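Uncharacterized protein AsbF (Bacillus anthracis, PDB 3DX5) catalyses the manganese-dependent dehydration of 3-dehydroshikimate to 3,4-dihydroxybenzoate, a step in making the siderophore petrobactin. Local coordinates at residues Phe29-Ala39 and Thr61-Tyr70; Met137-Pro145 and Pro165-Ile176. One frame throughout, in Å; residues are numbered along the deposited sequence. Where two conformers were deposited one is given.

Contact 1 (Phe29-Ala39 and Thr61-Tyr70); sequences FEGIELWGTHA and TLEITMISDY. With DHB (3,4-dihydroxybenzoic acid), chain D.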
loop_
_atom_site.group_PDB
_atom_site.type_symbol
_atom_site.label_atom_id
_atom_site.label_comp_id
_atom_site.label_asym_id
_atom_site.label_seq_id
_atom_site.Cartn_x
_atom_site.Cartn_y
_atom_site.Cartn_z
ATOM N N PHE A 29 -21.982 0.407 11.050
ATOM C CA PHE A 29 -21.879 -0.104 9.680
ATOM C C PHE A 29 -22.630 -1.423 9.575
ATOM O O PHE A 29 -22.701 -2.195 10.540
ATOM C CB PHE A 29 -20.441 -0.342 9.280
ATOM C CG PHE A 29 -19.649 0.910 9.132
ATOM C CD1 PHE A 29 -19.680 1.633 7.931
ATOM C CD2 PHE A 29 -18.930 1.411 10.205
ATOM C CE1 PHE A 29 -18.941 2.815 7.791
ATOM C CE2 PHE A 29 -18.186 2.572 10.078
ATOM C CZ PHE A 29 -18.178 3.275 8.855
ATOM N N GLU A 30 -23.181 -1.704 8.408
ATOM C CA GLU A 30 -23.810 -3.003 8.213
ATOM C C GLU A 30 -23.079 -3.877 7.227
ATOM O O GLU A 30 -23.511 -5.003 6.922
ATOM C CB GLU A 30 -25.258 -2.815 7.785
ATOM C CG GLU A 30 -26.118 -2.426 8.971
ATOM C CD GLU A 30 -27.523 -2.099 8.529
ATOM O OE1 GLU A 30 -28.211 -2.956 7.956
ATOM O OE2 GLU A 30 -27.914 -0.951 8.709
ATOM N N GLY A 31 -21.958 -3.378 6.723
ATOM C CA GLY A 31 -21.201 -4.152 5.768
ATOM C C GLY A 31 -19.726 -3.810 5.815
ATOM O O GLY A 31 -19.325 -2.735 6.334
ATOM N N ILE A 32 -18.922 -4.742 5.306
ATOM C CA ILE A 32 -17.487 -4.505 5.100
ATOM C C ILE A 32 -17.178 -4.829 3.635
ATOM O O ILE A 32 -17.530 -5.904 3.145
ATOM C CB ILE A 32 -16.637 -5.362 6.062
ATOM C CG1 ILE A 32 -16.846 -4.857 7.504
ATOM C CG2 ILE A 32 -15.141 -5.318 5.649
ATOM C CD1 ILE A 32 -16.340 -5.859 8.556
ATOM N N GLU A 33 -16.532 -3.894 2.948
ATOM C CA GLU A 33 -16.075 -4.116 1.586
ATOM C C GLU A 33 -14.613 -4.487 1.744
ATOM O O GLU A 33 -13.754 -3.665 2.194
ATOM C CB GLU A 33 -16.266 -2.842 0.726
ATOM C CG GLU A 33 -15.494 -2.891 -0.629
ATOM C CD GLU A 33 -15.664 -1.606 -1.459
ATOM O OE1 GLU A 33 -16.581 -0.790 -1.159
ATOM O OE2 GLU A 33 -14.870 -1.392 -2.417
ATOM N N LEU A 34 -14.319 -5.739 1.402
ATOM C CA LEU A 34 -13.035 -6.323 1.717
ATOM C C LEU A 34 -12.118 -6.193 0.517
ATOM O O LEU A 34 -12.442 -6.720 -0.564
ATOM C CB LEU A 34 -13.214 -7.804 2.068
ATOM C CG LEU A 34 -12.053 -8.580 2.664
ATOM C CD1 LEU A 34 -11.395 -7.941 3.841
ATOM C CD2 LEU A 34 -12.657 -9.934 3.085
ATOM N N TRP A 35 -10.967 -5.550 0.705
ATOM C CA TRP A 35 -9.963 -5.439 -0.360
ATOM C C TRP A 35 -9.461 -6.856 -0.716
ATOM O O TRP A 35 -9.257 -7.680 0.186
ATOM C CB TRP A 35 -8.811 -4.616 0.200
ATOM C CG TRP A 35 -7.933 -3.916 -0.797
ATOM C CD1 TRP A 35 -8.209 -3.612 -2.127
ATOM C CD2 TRP A 35 -6.631 -3.377 -0.518
ATOM N NE1 TRP A 35 -7.129 -2.920 -2.675
ATOM C CE2 TRP A 35 -6.158 -2.770 -1.709
ATOM C CE3 TRP A 35 -5.823 -3.344 0.640
ATOM C CZ2 TRP A 35 -4.895 -2.144 -1.777
ATOM C CZ3 TRP A 35 -4.567 -2.727 0.568
ATOM C CH2 TRP A 35 -4.121 -2.138 -0.633
ATOM N N GLY A 36 -9.299 -7.148 -2.008
ATOM C CA GLY A 36 -8.975 -8.482 -2.467
ATOM C C GLY A 36 -7.705 -9.043 -1.853
ATOM O O GLY A 36 -7.668 -10.230 -1.468
ATOM N N THR A 37 -6.660 -8.208 -1.711
ATOM C CA THR A 37 -5.420 -8.712 -1.119
ATOM C C THR A 37 -5.588 -9.083 0.363
ATOM O O THR A 37 -4.959 -10.044 0.852
ATOM C CB THR A 37 -4.227 -7.719 -1.301
ATOM O OG1 THR A 37 -3.051 -8.366 -0.829
ATOM C CG2 THR A 37 -4.456 -6.393 -0.478
ATOM N N HIS A 38 -6.437 -8.327 1.084
ATOM C CA HIS A 38 -6.788 -8.664 2.455
ATOM C C HIS A 38 -7.548 -9.996 2.545
ATOM O O HIS A 38 -7.215 -10.829 3.395
ATOM C CB HIS A 38 -7.643 -7.551 3.083
ATOM C CG HIS A 38 -6.865 -6.297 3.389
ATOM N ND1 HIS A 38 -7.473 -5.100 3.706
ATOM C CD2 HIS A 38 -5.527 -6.062 3.422
ATOM C CE1 HIS A 38 -6.543 -4.201 3.990
ATOM N NE2 HIS A 38 -5.356 -4.753 3.803
ATOM N N ALA A 39 -8.567 -10.177 1.688
ATOM C CA ALA A 39 -9.306 -11.443 1.578
ATOM C C ALA A 39 -8.347 -12.641 1.355
ATOM O O ALA A 39 -8.405 -13.661 2.061
ATOM C CB ALA A 39 -10.335 -11.352 0.399
ATOM N N THR A 61 -25.152 -7.847 12.678
ATOM C CA THR A 61 -25.775 -7.234 11.505
ATOM C C THR A 61 -24.699 -6.747 10.539
ATOM O O THR A 61 -24.769 -5.633 10.048
ATOM C CB THR A 61 -26.760 -6.061 11.878
ATOM O OG1 THR A 61 -27.523 -6.424 13.039
ATOM C CG2 THR A 61 -27.731 -5.766 10.740
ATOM N N LEU A 62 -23.691 -7.586 10.305
ATOM C CA LEU A 62 -22.601 -7.291 9.383
ATOM C C LEU A 62 -22.571 -8.361 8.295
ATOM O O LEU A 62 -23.062 -9.443 8.502
ATOM C CB LEU A 62 -21.238 -7.262 10.109
ATOM C CG LEU A 62 -20.938 -5.969 10.864
ATOM C CD1 LEU A 62 -19.686 -6.155 11.725
ATOM C CD2 LEU A 62 -20.782 -4.803 9.852
ATOM N N GLU A 63 -21.993 -8.035 7.147
ATOM C CA GLU A 63 -21.779 -8.980 6.089
ATOM C C GLU A 63 -20.612 -8.430 5.259
ATOM O O GLU A 63 -20.223 -7.271 5.409
ATOM C CB GLU A 63 -23.039 -9.117 5.215
ATOM C CG GLU A 63 -23.371 -7.847 4.403
ATOM C CD GLU A 63 -24.767 -7.927 3.763
ATOM O OE1 GLU A 63 -24.866 -8.374 2.583
ATOM O OE2 GLU A 63 -25.761 -7.553 4.453
ATOM N N ILE A 64 -20.049 -9.256 4.402
ATOM C CA ILE A 64 -19.050 -8.782 3.446
ATOM C C ILE A 64 -19.830 -8.343 2.204
ATOM O O ILE A 64 -20.563 -9.143 1.615
ATOM C CB ILE A 64 -18.003 -9.887 3.137
ATOM C CG1 ILE A 64 -17.332 -10.367 4.446
ATOM C CG2 ILE A 64 -16.998 -9.422 2.036
ATOM C CD1 ILE A 64 -16.594 -9.242 5.242
ATOM N N THR A 65 -19.721 -7.077 1.827
ATOM C CA THR A 65 -20.577 -6.534 0.751
ATOM C C THR A 65 -20.055 -6.870 -0.654
ATOM O O THR A 65 -20.832 -6.930 -1.635
ATOM C CB THR A 65 -20.782 -4.967 0.860
ATOM O OG1 THR A 65 -19.577 -4.276 0.476
ATOM C CG2 THR A 65 -21.118 -4.548 2.273
HETATM N N MSE A 66 -18.745 -7.082 -0.745
HETATM C CA MSE A 66 -18.046 -7.139 -2.019
HETATM C C MSE A 66 -16.581 -7.384 -1.724
HETATM O O MSE A 66 -16.073 -6.961 -0.674
HETATM C CB MSE A 66 -18.203 -5.794 -2.751
HETATM C CG MSE A 66 -17.509 -5.699 -4.137
HETATM SE SE MSE A 66 -18.292 -4.213 -5.203
HETATM C CE MSE A 66 -17.650 -2.697 -4.144
ATOM N N ILE A 67 -15.897 -8.047 -2.650
ATOM C CA ILE A 67 -14.444 -8.073 -2.627
ATOM C C ILE A 67 -13.950 -7.174 -3.752
ATOM O O ILE A 67 -14.373 -7.337 -4.917
ATOM C CB ILE A 67 -13.924 -9.504 -2.808
ATOM C CG1 ILE A 67 -14.336 -10.320 -1.554
ATOM C CG2 ILE A 67 -12.422 -9.480 -3.004
ATOM C CD1 ILE A 67 -14.265 -11.812 -1.753
ATOM N N SER A 68 -13.050 -6.250 -3.427
ATOM C CA SER A 68 -12.633 -5.252 -4.397
ATOM C C SER A 68 -11.195 -5.466 -4.856
ATOM O O SER A 68 -10.249 -5.412 -4.065
ATOM C CB SER A 68 -12.882 -3.848 -3.844
ATOM O OG SER A 68 -14.232 -3.772 -3.418
ATOM N N ASP A 69 -11.043 -5.742 -6.145
ATOM C CA ASP A 69 -9.769 -6.158 -6.660
ATOM C C ASP A 69 -9.499 -5.485 -7.997
ATOM O O ASP A 69 -10.025 -4.397 -8.248
ATOM C CB ASP A 69 -9.717 -7.692 -6.725
ATOM C CG ASP A 69 -8.293 -8.234 -6.477
ATOM O OD1 ASP A 69 -8.135 -9.117 -5.600
ATOM O OD2 ASP A 69 -7.330 -7.781 -7.159
ATOM N N TYR A 70 -8.670 -6.110 -8.830
ATOM C CA TYR A 70 -8.124 -5.499 -10.048
ATOM C C TYR A 70 -7.901 -6.669 -10.978
ATOM O O TYR A 70 -7.101 -7.546 -10.675
ATOM C CB TYR A 70 -6.753 -4.799 -9.758
ATOM C CG TYR A 70 -6.778 -3.901 -8.512
ATOM C CD1 TYR A 70 -7.097 -2.530 -8.615
ATOM C CD2 TYR A 70 -6.522 -4.431 -7.220
ATOM C CE1 TYR A 70 -7.161 -1.712 -7.464
ATOM C CE2 TYR A 70 -6.623 -3.634 -6.087
ATOM C CZ TYR A 70 -6.931 -2.278 -6.214
ATOM O OH TYR A 70 -7.000 -1.476 -5.078
HETATM C C1 DHB D . -9.044 2.891 -5.713
HETATM C C2 DHB D . -10.363 3.334 -5.734
HETATM C C3 DHB D . -10.652 4.686 -5.945
HETATM O O3 DHB D . -11.923 5.197 -5.985
HETATM C C4 DHB D . -9.538 5.610 -6.173
HETATM O O4 DHB D . -9.858 6.907 -6.382
HETATM C C5 DHB D . -8.225 5.150 -6.179
HETATM C C6 DHB D . -7.993 3.783 -5.942
HETATM C C DHB D . -8.767 1.418 -5.458
HETATM O O1 DHB D . -7.632 0.929 -5.464
HETATM O O2 DHB D . -9.782 0.601 -5.190
HETATM O O HOH W 1 -25.705 -6.505 6.914
#

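Contact 2 (Met137-Pro145 and Pro165-Ile176); sequences MYVLLETHP and PNLKINLDFLHI. With MN (manganese (II) ion), chain B; DHB (3,4-dihydroxybenzoic acid), chain D.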
loop_
_atom_site.group_PDB
_atom_site.type_symbol
_atom_site.label_atom_id
_atom_site.label_comp_id
_atom_site.label_asym_id
_atom_site.label_seq_id
_atom_site.Cartn_x
_atom_site.Cartn_y
_atom_site.Cartn_z
HETATM N N MSE A 137 -22.303 -14.820 -9.462
HETATM C CA MSE A 137 -21.633 -13.654 -8.917
HETATM C C MSE A 137 -21.603 -12.554 -9.964
HETATM O O MSE A 137 -21.575 -12.830 -11.158
HETATM C CB MSE A 137 -20.207 -14.032 -8.509
HETATM C CG MSE A 137 -20.141 -14.990 -7.312
HETATM SE SE MSE A 137 -18.322 -15.636 -7.091
HETATM C CE MSE A 137 -18.587 -17.111 -5.779
ATOM N N TYR A 138 -21.606 -11.307 -9.505
ATOM C CA TYR A 138 -21.647 -10.144 -10.379
ATOM C C TYR A 138 -20.298 -9.474 -10.425
ATOM O O TYR A 138 -19.608 -9.351 -9.377
ATOM C CB TYR A 138 -22.700 -9.136 -9.912
ATOM C CG TYR A 138 -24.099 -9.714 -9.956
ATOM C CD1 TYR A 138 -24.842 -9.712 -11.150
ATOM C CD2 TYR A 138 -24.643 -10.344 -8.835
ATOM C CE1 TYR A 138 -26.115 -10.285 -11.220
ATOM C CE2 TYR A 138 -25.938 -10.922 -8.889
ATOM C CZ TYR A 138 -26.659 -10.861 -10.086
ATOM O OH TYR A 138 -27.902 -11.426 -10.156
ATOM N N VAL A 139 -19.958 -9.002 -11.632
ATOM C CA VAL A 139 -18.767 -8.197 -11.853
ATOM C C VAL A 139 -19.182 -6.727 -11.874
ATOM O O VAL A 139 -19.917 -6.286 -12.766
ATOM C CB VAL A 139 -18.092 -8.578 -13.213
ATOM C CG1 VAL A 139 -16.876 -7.674 -13.510
ATOM C CG2 VAL A 139 -17.712 -10.028 -13.195
ATOM N N LEU A 140 -18.695 -5.951 -10.910
ATOM C CA LEU A 140 -18.999 -4.530 -10.863
ATOM C C LEU A 140 -17.829 -3.712 -11.367
ATOM O O LEU A 140 -16.733 -3.743 -10.769
ATOM C CB LEU A 140 -19.308 -4.094 -9.429
ATOM C CG LEU A 140 -20.742 -4.365 -8.948
ATOM C CD1 LEU A 140 -21.005 -5.910 -8.827
ATOM C CD2 LEU A 140 -20.991 -3.667 -7.635
ATOM N N LEU A 141 -18.051 -2.953 -12.438
ATOM C CA LEU A 141 -17.036 -2.019 -12.886
ATOM C C LEU A 141 -17.208 -0.749 -12.102
ATOM O O LEU A 141 -18.331 -0.252 -11.934
ATOM C CB LEU A 141 -17.180 -1.713 -14.398
ATOM C CG LEU A 141 -17.141 -2.935 -15.332
ATOM C CD1 LEU A 141 -17.369 -2.476 -16.802
ATOM C CD2 LEU A 141 -15.851 -3.738 -15.189
ATOM N N GLU A 142 -16.103 -0.221 -11.618
ATOM C CA GLU A 142 -16.130 1.029 -10.861
ATOM C C GLU A 142 -15.987 2.224 -11.840
ATOM O O GLU A 142 -15.197 2.166 -12.760
ATOM C CB GLU A 142 -15.011 1.008 -9.804
ATOM C CG GLU A 142 -15.025 2.232 -8.910
ATOM C CD GLU A 142 -14.298 1.988 -7.621
ATOM O OE1 GLU A 142 -14.359 0.866 -7.077
ATOM O OE2 GLU A 142 -13.675 2.940 -7.147
ATOM N N THR A 143 -16.787 3.268 -11.676
ATOM C CA THR A 143 -16.652 4.473 -12.486
ATOM C C THR A 143 -15.380 5.240 -12.016
ATOM O O THR A 143 -15.290 5.665 -10.853
ATOM C CB THR A 143 -17.899 5.357 -12.368
ATOM O OG1 THR A 143 -18.168 5.566 -10.990
ATOM C CG2 THR A 143 -19.178 4.670 -13.015
ATOM N N HIS A 144 -14.417 5.376 -12.927
ATOM C CA HIS A 144 -13.075 5.874 -12.633
ATOM C C HIS A 144 -12.437 6.627 -13.795
ATOM O O HIS A 144 -12.576 6.189 -14.939
ATOM C CB HIS A 144 -12.147 4.697 -12.342
ATOM C CG HIS A 144 -11.612 4.724 -10.964
ATOM N ND1 HIS A 144 -10.264 4.746 -10.686
ATOM C CD2 HIS A 144 -12.255 4.834 -9.773
ATOM C CE1 HIS A 144 -10.100 4.779 -9.375
ATOM N NE2 HIS A 144 -11.295 4.840 -8.801
ATOM N N PRO A 145 -11.733 7.756 -13.493
ATOM C CA PRO A 145 -10.953 8.437 -14.528
ATOM C C PRO A 145 -9.839 7.491 -15.040
ATOM O O PRO A 145 -9.448 6.527 -14.348
ATOM C CB PRO A 145 -10.364 9.658 -13.802
ATOM C CG PRO A 145 -10.307 9.202 -12.334
ATOM C CD PRO A 145 -11.527 8.357 -12.154
ATOM N N PRO A 165 -25.842 -10.176 -18.489
ATOM C CA PRO A 165 -26.625 -9.958 -17.267
ATOM C C PRO A 165 -25.819 -9.874 -15.968
ATOM O O PRO A 165 -26.338 -9.371 -14.976
ATOM C CB PRO A 165 -27.605 -11.144 -17.239
ATOM C CG PRO A 165 -27.031 -12.160 -18.154
ATOM C CD PRO A 165 -26.330 -11.366 -19.234
ATOM N N ASN A 166 -24.558 -10.312 -15.959
ATOM C CA ASN A 166 -23.803 -10.244 -14.693
ATOM C C ASN A 166 -22.848 -9.060 -14.595
ATOM O O ASN A 166 -22.087 -8.953 -13.633
ATOM C CB ASN A 166 -23.059 -11.549 -14.402
ATOM C CG ASN A 166 -23.996 -12.699 -14.193
ATOM O OD1 ASN A 166 -24.664 -13.133 -15.137
ATOM N ND2 ASN A 166 -24.087 -13.187 -12.961
ATOM N N LEU A 167 -22.851 -8.190 -15.608
ATOM C CA LEU A 167 -22.008 -6.981 -15.557
ATOM C C LEU A 167 -22.813 -5.894 -14.871
ATOM O O LEU A 167 -23.936 -5.549 -15.308
ATOM C CB LEU A 167 -21.642 -6.510 -16.962
ATOM C CG LEU A 167 -20.691 -5.314 -16.921
ATOM C CD1 LEU A 167 -19.376 -5.782 -16.255
ATOM C CD2 LEU A 167 -20.469 -4.848 -18.360
ATOM N N LYS A 168 -22.252 -5.351 -13.801
ATOM C CA LYS A 168 -22.968 -4.349 -13.017
ATOM C C LYS A 168 -22.016 -3.190 -12.775
ATOM O O LYS A 168 -20.909 -3.215 -13.308
ATOM C CB LYS A 168 -23.450 -4.971 -11.714
ATOM C CG LYS A 168 -24.418 -6.152 -11.934
ATOM C CD LYS A 168 -25.780 -5.668 -12.501
ATOM C CE LYS A 168 -26.704 -6.854 -12.720
ATOM N NZ LYS A 168 -28.018 -6.397 -13.180
ATOM N N ILE A 169 -22.454 -2.185 -12.010
ATOM C CA ILE A 169 -21.669 -0.963 -11.756
ATOM C C ILE A 169 -21.511 -0.712 -10.237
ATOM O O ILE A 169 -22.491 -0.792 -9.456
ATOM C CB ILE A 169 -22.371 0.296 -12.386
ATOM C CG1 ILE A 169 -22.446 0.192 -13.944
ATOM C CG2 ILE A 169 -21.677 1.646 -11.959
ATOM C CD1 ILE A 169 -21.076 0.260 -14.660
ATOM N N ASN A 170 -20.293 -0.328 -9.854
ATOM C CA ASN A 170 -20.027 0.305 -8.577
ATOM C C ASN A 170 -19.938 1.809 -8.845
ATOM O O ASN A 170 -18.951 2.285 -9.461
ATOM C CB ASN A 170 -18.695 -0.172 -7.959
ATOM C CG ASN A 170 -18.452 0.467 -6.592
ATOM O OD1 ASN A 170 -19.401 0.801 -5.893
ATOM N ND2 ASN A 170 -17.208 0.708 -6.256
ATOM N N LEU A 171 -20.949 2.563 -8.392
ATOM C CA LEU A 171 -21.048 3.992 -8.753
ATOM C C LEU A 171 -20.244 4.831 -7.746
ATOM O O LEU A 171 -20.618 4.941 -6.575
ATOM C CB LEU A 171 -22.511 4.443 -8.802
ATOM C CG LEU A 171 -22.751 5.890 -9.253
ATOM C CD1 LEU A 171 -21.970 6.245 -10.481
ATOM C CD2 LEU A 171 -24.226 6.065 -9.535
ATOM N N ASP A 172 -19.138 5.416 -8.207
ATOM C CA ASP A 172 -18.262 6.222 -7.333
ATOM C C ASP A 172 -18.575 7.681 -7.702
ATOM O O ASP A 172 -18.126 8.195 -8.729
ATOM C CB ASP A 172 -16.804 5.814 -7.588
ATOM C CG ASP A 172 -15.805 6.497 -6.653
ATOM O OD1 ASP A 172 -15.951 7.696 -6.337
ATOM O OD2 ASP A 172 -14.835 5.821 -6.265
ATOM N N PHE A 173 -19.413 8.323 -6.884
ATOM C CA PHE A 173 -19.943 9.645 -7.188
ATOM C C PHE A 173 -18.903 10.750 -7.356
ATOM O O PHE A 173 -19.062 11.604 -8.234
ATOM C CB PHE A 173 -20.976 10.058 -6.126
ATOM C CG PHE A 173 -22.275 9.324 -6.256
ATOM C CD1 PHE A 173 -23.179 9.659 -7.269
ATOM C CD2 PHE A 173 -22.573 8.266 -5.394
ATOM C CE1 PHE A 173 -24.397 8.976 -7.387
ATOM C CE2 PHE A 173 -23.777 7.591 -5.502
ATOM C CZ PHE A 173 -24.692 7.936 -6.489
ATOM N N LEU A 174 -17.876 10.755 -6.525
ATOM C CA LEU A 174 -16.766 11.682 -6.715
ATOM C C LEU A 174 -16.219 11.624 -8.158
ATOM O O LEU A 174 -16.069 12.653 -8.817
ATOM C CB LEU A 174 -15.626 11.377 -5.705
ATOM C CG LEU A 174 -14.404 12.334 -5.658
ATOM C CD1 LEU A 174 -13.470 12.071 -6.873
ATOM C CD2 LEU A 174 -14.859 13.777 -5.575
ATOM N N HIS A 175 -15.903 10.424 -8.640
ATOM C CA HIS A 175 -15.341 10.302 -9.964
ATOM C C HIS A 175 -16.315 10.650 -11.056
ATOM O O HIS A 175 -15.915 11.142 -12.103
ATOM C CB HIS A 175 -14.711 8.922 -10.177
ATOM C CG HIS A 175 -13.514 8.711 -9.303
ATOM N ND1 HIS A 175 -12.469 9.615 -9.263
ATOM C CD2 HIS A 175 -13.226 7.757 -8.386
ATOM C CE1 HIS A 175 -11.567 9.198 -8.388
ATOM N NE2 HIS A 175 -12.000 8.074 -7.843
ATOM N N ILE A 176 -17.584 10.391 -10.810
ATOM C CA ILE A 176 -18.624 10.751 -11.746
ATOM C C ILE A 176 -18.684 12.285 -11.861
ATOM O O ILE A 176 -18.675 12.829 -12.965
ATOM C CB ILE A 176 -19.972 10.094 -11.283
ATOM C CG1 ILE A 176 -20.158 8.790 -12.039
ATOM C CG2 ILE A 176 -21.163 11.019 -11.459
ATOM C CD1 ILE A 176 -20.240 8.946 -13.574
HETATM MN MN MN B . -13.726 4.173 -5.475
HETATM C C1 DHB D . -9.044 2.891 -5.713
HETATM C C2 DHB D . -10.363 3.334 -5.734
HETATM C C3 DHB D . -10.652 4.686 -5.945
HETATM O O3 DHB D . -11.923 5.197 -5.985
HETATM C C4 DHB D . -9.538 5.610 -6.173
HETATM O O4 DHB D . -9.858 6.907 -6.382
HETATM C C5 DHB D . -8.225 5.150 -6.179
HETATM C C6 DHB D . -7.993 3.783 -5.942
HETATM C C DHB D . -8.767 1.418 -5.458
HETATM O O1 DHB D . -7.632 0.929 -5.464
HETATM O O2 DHB D . -9.782 0.601 -5.190
#

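Contact 1 (Phe29-Ala39 and Thr61-Tyr70)
Trp-35 and Tyr-70 meet rim to rim at the C-terminal ends of two neighbouring parallel strands of the TIM barrel, their planes turned 76° apart. The indole NE1 donates, almost within its own ring plane, to Tyr-70 OH at 2.8 Å. That hydroxyl in turn donates to carboxylate O1 of the bound 3,4-dihydroxybenzoic acid, at 2.5 Å from Tyr-70 OH, so the indole probably helps to fix the hydroxyl of this substrate-binding residue from the second shell. Two residues back along the strand, Glu-33 reaches along the barrel interior with CG anti to its backbone N (chi1 166°), and Ser-68 OG donates to its OE2 at 2.7 Å, from the anti side and 30° out of the carboxylate plane. His-198, a manganese ligand, and Ser-251 also bind this carboxylate, which is thereby gripped at both oxygens. Met-66, a selenomethionine, lies alongside Glu-33 and bends its CE to 3.5 Å from Glu-33 CD. On the outer face Ile-64 CG2 packs at 4.1 Å from Leu-34 CB. Phe-96 of helix 79-96 covers Ile-64 and Leu-34 there, strand 2-6 flanks 31-35, strand 100-103 continues the sheet beyond 64-68, and Ala-219 of the second subunit packs on Trp-35.

Contact 2 (Met137-Pro145 and Pro165-Ile176)
Strands 138-142 and 167-172 run parallel, their axes 4.0 Å apart at closest approach and inclined by 40°, joined by a ladder of five backbone hydrogen bonds, from Val-139 N to Asn-166 O at one end to Thr-143 N to Asn-170 O at the other. With helix 152-162 they form a beta-alpha-beta unit of the TIM barrel, and their C-terminal ends carry part of the metal site. Glu-142 and Asp-172 each extend with CG anti to the backbone N (both chi1 near -175°), which brings one oxygen of each to manganese: Glu-142 OE2 and Asp-172 OD2 both lie 2.1 Å from the ion. O3 of 3,4-dihydroxybenzoic acid is a further ligand, and His-198 and Glu-253 complete the protein's share. The second oxygens are held too: Glu-142 OE1 pairs with Arg-102 and takes a weak bond from Asn-170 ND2, while Asp-172 OD1 pairs with Lys-200. Asn-170 runs side by side with Glu-142, its amide nearly perpendicular to the carboxylate. Beyond the strands, His-144, the probable proton acceptor, and His-175 point the same way with rings obliquely set, His-144 CD2 3.4 Å from His-175 CD2. His-144 NE2 approaches O3 of the ligand to 2.9 Å, and His-175 NE2 is hydrogen-bonded to its O4 at 2.8 Å. Pro-145 CD sits over one face of the His-175 imidazole, whose ND1 is bonded to Glu-178. At the other end Tyr-138 lies alongside the aliphatic part of Lys-168. On the outer face of the wall, Leu-167 CD1 packs against Leu-141 CG. Where helix 173-178 begins, Thr-143 OG1, turned between its own backbone N and carbonyl carbon (chi1 52°), accepts the N-H of Asp-172 at 3.0 Å.

Overall arrangement
Both contacts join neighbouring parallel strands of one barrel, with centres 15 Å apart, and contact 1 closes along the chain before contact 2 opens. Strand 100-103 stands between them in the wall, yet they touch across the interior: Met-66 SE lies 3.7 Å from Leu-140 CD2, and Met-66 CE 4.0 Å from Asn-170 ND2. The two grasp different ends of 3,4-dihydroxybenzoic acid. Contact 1 reaches its carboxylate, contact 2 its two hydroxyl oxygens and the manganese. Glu-33 of contact 1, its side chain about 6 Å from the metal at nearest atoms, joins the site indirectly through His-198. Arg-102 links the halves: it binds Glu-142 and the ligand and makes a cation-pi contact with the Tyr-70 ring.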